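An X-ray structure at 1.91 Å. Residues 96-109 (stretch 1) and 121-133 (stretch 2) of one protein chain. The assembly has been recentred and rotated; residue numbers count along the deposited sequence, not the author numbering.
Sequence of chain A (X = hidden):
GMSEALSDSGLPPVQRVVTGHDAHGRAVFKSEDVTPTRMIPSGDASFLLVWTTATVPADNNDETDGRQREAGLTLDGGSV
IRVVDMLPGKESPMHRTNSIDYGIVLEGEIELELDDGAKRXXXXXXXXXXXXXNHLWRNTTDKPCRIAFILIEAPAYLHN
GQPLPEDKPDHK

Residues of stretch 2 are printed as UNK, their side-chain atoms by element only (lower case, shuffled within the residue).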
# COMPACT_ATOMS: atom_id res chain seq x y z
N ARG A 96 -3.55 -7.32 17.63
CA ARG A 96 -2.16 -7.26 17.16
C ARG A 96 -1.94 -8.36 16.16
O ARG A 96 -2.46 -9.44 16.32
CB ARG A 96 -1.22 -7.49 18.34
CG ARG A 96 0.24 -7.47 18.03
CD ARG A 96 1.03 -8.00 19.19
NE ARG A 96 0.79 -7.24 20.39
CZ ARG A 96 0.37 -7.74 21.55
NH1 ARG A 96 0.14 -9.03 21.70
NH2 ARG A 96 0.19 -6.92 22.57
N THR A 97 -1.17 -8.08 15.12
CA THR A 97 -0.83 -9.09 14.09
C THR A 97 0.67 -9.15 13.89
O THR A 97 1.41 -8.20 14.19
CB THR A 97 -1.53 -8.83 12.70
OG1 THR A 97 -1.12 -7.55 12.16
CG2 THR A 97 -3.10 -8.85 12.80
N ASN A 98 1.08 -10.28 13.33
CA ASN A 98 2.48 -10.54 12.95
C ASN A 98 2.79 -10.06 11.53
O ASN A 98 2.93 -10.83 10.55
CB ASN A 98 2.85 -12.00 13.16
CG ASN A 98 2.83 -12.39 14.62
OD1 ASN A 98 2.88 -11.55 15.50
ND2 ASN A 98 2.75 -13.66 14.87
N SER A 99 2.90 -8.75 11.46
CA SER A 99 3.01 -8.03 10.21
C SER A 99 3.42 -6.60 10.44
O SER A 99 3.27 -6.05 11.52
CB SER A 99 1.65 -8.05 9.48
OG SER A 99 0.63 -7.40 10.24
N ILE A 100 3.95 -6.02 9.38
CA ILE A 100 4.04 -4.56 9.27
C ILE A 100 2.99 -4.18 8.25
O ILE A 100 2.84 -4.84 7.24
CB ILE A 100 5.48 -4.04 8.88
CG1 ILE A 100 5.61 -2.52 9.05
CG2 ILE A 100 5.96 -4.47 7.46
CD1 ILE A 100 7.07 -1.98 8.84
N ASP A 101 2.22 -3.15 8.55
CA ASP A 101 1.17 -2.69 7.69
C ASP A 101 1.33 -1.24 7.27
O ASP A 101 1.64 -0.43 8.07
CB ASP A 101 -0.21 -2.82 8.33
CG ASP A 101 -0.32 -3.98 9.27
OD1 ASP A 101 0.06 -5.06 8.87
OD2 ASP A 101 -0.80 -3.74 10.35
N TYR A 102 1.10 -0.95 6.02
CA TYR A 102 1.04 0.41 5.52
C TYR A 102 -0.44 0.73 5.31
O TYR A 102 -1.13 0.09 4.53
CB TYR A 102 1.81 0.58 4.20
CG TYR A 102 3.22 0.13 4.25
CD1 TYR A 102 4.04 0.44 5.36
CD2 TYR A 102 3.79 -0.62 3.19
CE1 TYR A 102 5.38 0.02 5.40
CE2 TYR A 102 5.14 -1.04 3.25
CZ TYR A 102 5.94 -0.68 4.34
OH TYR A 102 7.27 -1.11 4.39
N GLY A 103 -0.92 1.73 6.01
CA GLY A 103 -2.31 2.16 5.85
C GLY A 103 -2.37 3.54 5.24
O GLY A 103 -1.68 4.45 5.69
N ILE A 104 -3.24 3.69 4.24
CA ILE A 104 -3.40 4.98 3.55
C ILE A 104 -4.83 5.44 3.62
O ILE A 104 -5.76 4.76 3.15
CB ILE A 104 -2.88 4.96 2.06
CG1 ILE A 104 -1.43 4.39 2.00
CG2 ILE A 104 -2.83 6.37 1.48
CD1 ILE A 104 -1.36 2.89 1.71
N VAL A 105 -5.01 6.61 4.21
CA VAL A 105 -6.37 7.15 4.38
C VAL A 105 -6.84 7.77 3.05
O VAL A 105 -6.34 8.84 2.64
CB VAL A 105 -6.50 8.13 5.59
CG1 VAL A 105 -7.96 8.49 5.83
CG2 VAL A 105 -5.87 7.56 6.88
N LEU A 106 -7.84 7.15 2.41
CA LEU A 106 -8.22 7.59 1.07
C LEU A 106 -9.27 8.68 1.12
O LEU A 106 -9.34 9.60 0.27
CB LEU A 106 -8.73 6.40 0.21
CG LEU A 106 -7.78 5.17 0.04
CD1 LEU A 106 -8.32 4.23 -1.02
CD2 LEU A 106 -6.36 5.57 -0.27
N GLU A 107 -10.12 8.54 2.11
CA GLU A 107 -11.32 9.38 2.28
C GLU A 107 -11.70 9.44 3.76
O GLU A 107 -11.75 8.43 4.43
CB GLU A 107 -12.49 8.81 1.49
CG GLU A 107 -13.84 9.32 1.88
CD GLU A 107 -14.13 10.77 1.47
OE1 GLU A 107 -13.43 11.32 0.59
OE2 GLU A 107 -15.09 11.35 2.06
N GLY A 108 -11.99 10.64 4.23
CA GLY A 108 -12.34 10.85 5.62
C GLY A 108 -11.12 10.87 6.52
O GLY A 108 -10.00 11.04 6.08
N GLU A 109 -11.39 10.73 7.80
CA GLU A 109 -10.35 10.59 8.80
C GLU A 109 -10.72 9.60 9.86
O GLU A 109 -11.89 9.26 10.08
CB GLU A 109 -9.95 11.92 9.41
CG GLU A 109 -11.03 12.68 10.11
CD GLU A 109 -10.55 14.08 10.48
OE1 GLU A 109 -9.96 14.78 9.62
OE2 GLU A 109 -10.72 14.47 11.63
N UNK A 121 -5.37 11.13 15.54
CA UNK A 121 -6.12 11.18 14.31
C UNK A 121 -5.20 11.17 13.10
O UNK A 121 -4.19 11.88 13.06
o UNK A 121 -8.16 12.15 15.21
c UNK A 121 -7.06 12.38 14.28
c UNK A 121 -7.61 12.60 12.89
N UNK A 122 -5.53 10.32 12.14
CA UNK A 122 -4.86 10.32 10.85
C UNK A 122 -5.84 10.87 9.83
O UNK A 122 -6.91 10.32 9.58
c UNK A 122 -3.52 9.08 9.14
c UNK A 122 -4.39 8.94 10.39
c UNK A 122 -3.60 8.25 11.51
N UNK A 123 -5.43 12.00 9.28
CA UNK A 123 -6.26 12.73 8.38
C UNK A 123 -6.21 12.15 6.97
O UNK A 123 -5.40 11.28 6.64
c UNK A 123 -3.05 16.29 10.20
n UNK A 123 -4.02 16.39 9.28
n UNK A 123 -1.79 16.26 9.84
c UNK A 123 -5.98 14.92 9.69
n UNK A 123 -3.35 16.18 11.48
c UNK A 123 -5.83 14.22 8.37
c UNK A 123 -5.43 16.37 9.60
N UNK A 124 -7.13 12.62 6.16
CA UNK A 124 -7.22 12.18 4.77
C UNK A 124 -5.88 12.40 4.08
O UNK A 124 -5.23 13.43 4.27
c UNK A 124 -9.89 12.91 2.04
c UNK A 124 -8.65 12.32 2.67
o UNK A 124 -10.99 12.99 2.64
n UNK A 124 -9.72 13.39 0.81
c UNK A 124 -8.37 12.87 4.05
N UNK A 125 -5.44 11.40 3.33
CA UNK A 125 -4.15 11.42 2.66
C UNK A 125 -2.98 10.99 3.51
O UNK A 125 -1.86 10.86 3.02
N UNK A 126 -3.25 10.77 4.79
CA UNK A 126 -2.26 10.32 5.76
C UNK A 126 -1.89 8.85 5.64
O UNK A 126 -2.70 8.00 5.18
N UNK A 127 -0.68 8.54 6.07
CA UNK A 127 -0.15 7.17 6.06
C UNK A 127 0.30 6.69 7.43
O UNK A 127 1.04 7.37 8.15
c UNK A 127 1.62 5.62 5.12
c UNK A 127 0.51 7.35 3.61
c UNK A 127 1.01 7.02 5.05
c UNK A 127 1.63 7.47 2.50
N UNK A 128 -0.15 5.47 7.75
CA UNK A 128 0.24 4.80 8.98
C UNK A 128 1.22 3.66 8.67
O UNK A 128 1.01 2.86 7.76
c UNK A 128 -0.46 3.62 11.06
c UNK A 128 -3.14 5.10 8.86
c UNK A 128 -2.08 5.24 9.95
c UNK A 128 -0.95 4.19 9.75
N UNK A 129 2.31 3.65 9.43
CA UNK A 129 3.25 2.51 9.45
C UNK A 129 3.04 1.76 10.76
O UNK A 129 3.50 2.20 11.82
c UNK A 129 5.71 1.83 9.18
c UNK A 129 4.71 2.99 9.28
c UNK A 129 4.82 3.92 8.03
N UNK A 130 2.33 0.64 10.68
CA UNK A 130 1.92 -0.12 11.85
C UNK A 130 2.92 -1.23 12.08
O UNK A 130 2.96 -2.16 11.36
o UNK A 130 -0.70 -0.10 14.80
c UNK A 130 0.48 -0.66 11.71
n UNK A 130 -2.08 -0.05 13.17
c UNK A 130 -1.01 -0.45 13.72
c UNK A 130 -0.11 -1.36 12.90
N UNK A 131 3.74 -1.09 13.10
CA UNK A 131 4.91 -1.97 13.32
C UNK A 131 4.63 -3.09 14.35
O UNK A 131 5.36 -3.27 15.32
n UNK A 131 8.88 -0.13 13.27
n UNK A 131 8.58 0.44 15.47
c UNK A 131 9.25 -0.20 14.53
c UNK A 131 6.59 -0.23 12.46
c UNK A 131 7.75 0.66 12.78
n UNK A 131 10.28 -0.97 14.87
c UNK A 131 6.15 -1.12 13.65
N UNK A 132 3.58 -3.84 14.04
CA UNK A 132 3.18 -5.09 14.77
C UNK A 132 2.59 -4.78 16.13
O UNK A 132 2.62 -5.56 17.08
N UNK A 133 2.01 -3.61 16.18
CA UNK A 133 1.39 -3.08 17.40
C UNK A 133 -0.09 -3.39 17.61
O UNK A 133 -0.93 -3.31 16.69
c UNK A 133 1.60 -1.57 17.44
c UNK A 133 3.06 -1.22 17.89
o UNK A 133 1.40 -1.03 16.14
O HOH W 1 -0.67 -5.32 14.67
O HOH W 2 3.23 -8.09 16.14
O HOH W 3 0.90 -4.74 12.36
O HOH W 4 -2.64 -1.63 10.50
O HOH W 5 -12.95 13.95 0.14
O HOH W 6 -9.15 14.58 6.92

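Position 121 has three side-chain atoms, one carbon bearing an oxygen and a carbon: Thr121. Its CG2 lies 3.8 Å from Glu109 OE2, a light contact of a partly exposed residue, where a small side chain with one hydroxyl is at home. Position 122 carries three carbons, forked at the first, which makes it Val122; its CG1 packs 3.6 Å from Val105 CG2, valine against valine in a buried spot.

Position 123 runs through three carbons and a nitrogen to a carbon bearing two more nitrogens: Arg123. Its CB points away from stretch 1, and a charged, flexible chain fits this exposed site. Position 124 has three carbons. The third carbon bears one oxygen and one nitrogen, an amide on a chain of three carbons: Gln124. Its OE1 accepts a hydrogen bond from Gly108 N at 3.0 Å.

Positions 125 and 126 have no side-chain atoms and are Gly125 and Gly126, closing a type II turn that begins at Arg123. The positive phi of Gly125 (84°) favours glycine, whereas a CB on Gly126 would clash with Val122 CG1 at 2.6 Å.

Position 127 shows four carbons, forked at the first with one arm two carbons long: Ile127, whose CG1 meets Ile104 CG1 at 3.9 Å. Position 128 has the same pattern, Ile128; it pairs with Gly103, and its CD1 reaches Val105 CG2 at 4.2 Å. Position 129 has three carbons forked at the first, Val129, with CG1 at the edge of the Tyr102 ring, 4.2 Å from CE1.

Position 130 has three carbons, the third bearing oxygen and nitrogen: Gln130. Its CG lies 3.6 Å from Asp101 OD2, and water 4 links that oxygen to NE2. Position 131 has the arginine pattern, Arg131; its aliphatic part is useful here, CG lying 4.0 Å from Ile100 CD1, while its guanidinium is bonded elsewhere in the structure. Position 132 is bare, Gly132, at a positive phi of 73°; its O lies 3.2 Å from Arg96 CG. Position 133, one carbon bearing an oxygen and a carbon, is Thr133, whose OG1 donates to Gln130 OE1 at 2.7 Å.

The contact is an antiparallel ladder. Paired bonds join Asp101 with Gln130 and Gly103 with Ile128; Val105 N then donates to Gly126 O at 2.9 Å, and Gly125 N to Val105 O at 2.8 Å. Tyr102, Ile104, Ile127 and Val129 share one sheet face. Beyond the ladder, waters 1 and 2 join the backbones near Thr97 and Gly132.

Stretch 2, residues 121-133: TVRQGGIIVQRGT
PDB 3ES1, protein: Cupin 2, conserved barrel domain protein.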